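Local coordinates for oxaloacetate acetyl hydrolase (Cryphonectria parasitica, PDB 3M0J), which belongs to the phosphoenolpyruvate phosphomutase family of TIM-barrel enzymes and binds a manganese ion, at residues Lys137-Arg142 / Thr169-Ser174. Sequence-based numbering, arbitrary orientation.
Sequences KKVVSR and TDALQS
Lys137 and Val139 face Asp170, Ala171 and Gln173 where the loop ahead of helix 142-158 runs past the end of strand 164-169 and the start of the short helix that follows; the closest CA pair is Val139 and Ala171, at 6.1 Å. Ordered water bridges the two backbones. One water donates to both Lys137 O and Asp170 O, at 2.7 Å from each, and accepts from Ser174 OG. A second links Val139 N to the same hydroxyl: it accepts from the amide and donates to Ser174 OG, 2.8 Å away.

The direct polar link is a salt bridge, Lys137 NZ to Asp170 OD1 at 2.8 Å. The lysine leaves its backbone with CG anti to N (chi1 -180°), then bends at chi3 (61°), and its chain runs at roughly a right angle to the aspartate side chain. NZ meets OD1 on its anti lone pair, away from OD2, which pairs with Arg168. The ammonium group also bonds to Gly132 O and to a third water, itself bound by Gln173 N. Lys137 CE lies 4.1 Å from Gln173 CB. Val139 supplies the apolar part: CG1 rests 3.9 Å from Asp170 CB, and CG2 is 4.3 Å from Ala171 CB. Thr169 OG1 accepts from Ala171 N in an ST turn, shaping the chain as it leaves strand 164-169.

The contact thus ties the loop after strand 119-122 to the end of the next barrel strand. The side chain of Asp170 is about 5 Å from the bound 2,2-difluoro-3,3-dihydroxybutanedioic acid; with Lys137 on OD1 and Arg168 on OD2, its carboxylate is gripped at both oxygens and so fixed in orientation beside the ligand.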
loop_
_atom_site.group_PDB
_atom_site.type_symbol
_atom_site.label_atom_id
_atom_site.label_comp_id
_atom_site.label_asym_id
_atom_site.label_seq_id
_atom_site.Cartn_x
_atom_site.Cartn_y
_atom_site.Cartn_z
ATOM N N LYS A 137 12.659 24.720 -14.166
ATOM C CA LYS A 137 12.773 23.276 -14.399
ATOM C C LYS A 137 14.132 22.875 -14.970
ATOM O O LYS A 137 14.426 23.152 -16.134
ATOM C CB LYS A 137 11.654 22.826 -15.355
ATOM C CG LYS A 137 11.642 21.346 -15.683
ATOM C CD LYS A 137 10.457 21.001 -16.590
ATOM C CE LYS A 137 10.544 21.759 -17.914
ATOM N NZ LYS A 137 9.641 21.179 -18.967
ATOM N N LYS A 138 14.947 22.207 -14.151
ATOM C CA LYS A 138 16.306 21.824 -14.532
ATOM C C LYS A 138 16.411 20.355 -14.950
ATOM O O LYS A 138 15.680 19.502 -14.446
ATOM C CB LYS A 138 17.279 22.087 -13.379
ATOM C CG LYS A 138 17.414 23.563 -13.004
ATOM N N VAL A 139 17.347 20.062 -15.847
ATOM C CA VAL A 139 17.543 18.697 -16.316
ATOM C C VAL A 139 18.955 18.210 -16.016
ATOM O O VAL A 139 19.878 19.014 -15.815
ATOM C CB VAL A 139 17.279 18.561 -17.827
ATOM C CG1 VAL A 139 15.842 18.930 -18.161
ATOM C CG2 VAL A 139 18.284 19.403 -18.629
ATOM N N VAL A 140 19.123 16.891 -15.980
ATOM C CA VAL A 140 20.434 16.300 -15.751
ATOM C C VAL A 140 21.210 16.337 -17.054
ATOM O O VAL A 140 20.657 16.669 -18.098
ATOM C CB VAL A 140 20.322 14.849 -15.227
ATOM C CG1 VAL A 140 19.544 14.826 -13.906
ATOM C CG2 VAL A 140 19.659 13.947 -16.262
ATOM N N SER A 141 22.500 16.020 -16.993
ATOM C CA SER A 141 23.330 15.985 -18.183
ATOM C C SER A 141 22.848 14.923 -19.165
ATOM O O SER A 141 22.144 13.987 -18.790
ATOM C CB SER A 141 24.763 15.645 -17.797
ATOM O OG SER A 141 24.835 14.269 -17.462
ATOM N N ARG A 142 23.253 15.060 -20.418
ATOM C CA ARG A 142 22.899 14.073 -21.426
ATOM C C ARG A 142 23.334 12.678 -20.978
ATOM O O ARG A 142 22.565 11.715 -21.052
ATOM C CB ARG A 142 23.539 14.440 -22.763
ATOM C CG ARG A 142 23.048 13.623 -23.935
ATOM C CD ARG A 142 23.650 14.156 -25.218
ATOM N NE ARG A 142 23.329 15.567 -25.406
ATOM C CZ ARG A 142 23.814 16.320 -26.386
ATOM N NH1 ARG A 142 24.655 15.804 -27.272
ATOM N NH2 ARG A 142 23.459 17.592 -26.476
ATOM N N THR A 169 12.108 14.493 -23.045
ATOM C CA THR A 169 13.065 15.519 -22.640
ATOM C C THR A 169 12.373 16.809 -22.244
ATOM O O THR A 169 11.528 17.339 -22.971
ATOM C CB THR A 169 14.160 15.814 -23.699
ATOM O OG1 THR A 169 15.047 16.811 -23.175
ATOM C CG2 THR A 169 13.540 16.333 -24.991
ATOM N N ASP A 170 12.747 17.287 -21.062
ATOM C CA ASP A 170 12.277 18.546 -20.507
ATOM C C ASP A 170 13.293 19.659 -20.723
ATOM O O ASP A 170 13.233 20.692 -20.059
ATOM C CB ASP A 170 12.038 18.337 -19.021
ATOM C CG ASP A 170 10.718 17.658 -18.760
ATOM O OD1 ASP A 170 9.699 18.363 -18.808
ATOM O OD2 ASP A 170 10.688 16.432 -18.557
ATOM N N ALA A 171 14.224 19.443 -21.650
ATOM C CA ALA A 171 15.371 20.338 -21.809
ATOM C C ALA A 171 15.068 21.638 -22.543
ATOM O O ALA A 171 15.881 22.563 -22.522
ATOM C CB ALA A 171 16.512 19.606 -22.503
ATOM N N LEU A 172 13.909 21.728 -23.183
ATOM C CA LEU A 172 13.612 22.912 -23.987
ATOM C C LEU A 172 13.690 24.173 -23.131
ATOM O O LEU A 172 14.366 25.141 -23.494
ATOM C CB LEU A 172 12.248 22.793 -24.671
ATOM C CG LEU A 172 11.884 23.945 -25.611
ATOM C CD1 LEU A 172 12.944 24.092 -26.685
ATOM C CD2 LEU A 172 10.509 23.742 -26.231
ATOM N N GLN A 173 13.009 24.160 -21.989
ATOM C CA GLN A 173 12.920 25.347 -21.138
ATOM C C GLN A 173 14.288 25.955 -20.830
ATOM O O GLN A 173 14.460 27.166 -20.926
ATOM C CB GLN A 173 12.174 25.026 -19.831
ATOM C CG GLN A 173 11.849 26.249 -18.964
ATOM C CD GLN A 173 11.165 25.859 -17.659
ATOM O OE1 GLN A 173 10.000 25.463 -17.650
ATOM N NE2 GLN A 173 11.894 25.958 -16.556
ATOM N N SER A 174 15.258 25.118 -20.466
ATOM C CA SER A 174 16.545 25.620 -19.983
ATOM C C SER A 174 17.681 25.546 -20.998
ATOM O O SER A 174 18.608 26.351 -20.936
ATOM C CB SER A 174 16.964 24.907 -18.689
ATOM O OG SER A 174 17.243 23.527 -18.906
HETATM O O HOH W 1 14.679 22.532 -18.776
HETATM O O HOH W 2 10.774 22.227 -21.410
HETATM O O HOH W 3 18.842 22.498 -16.859
#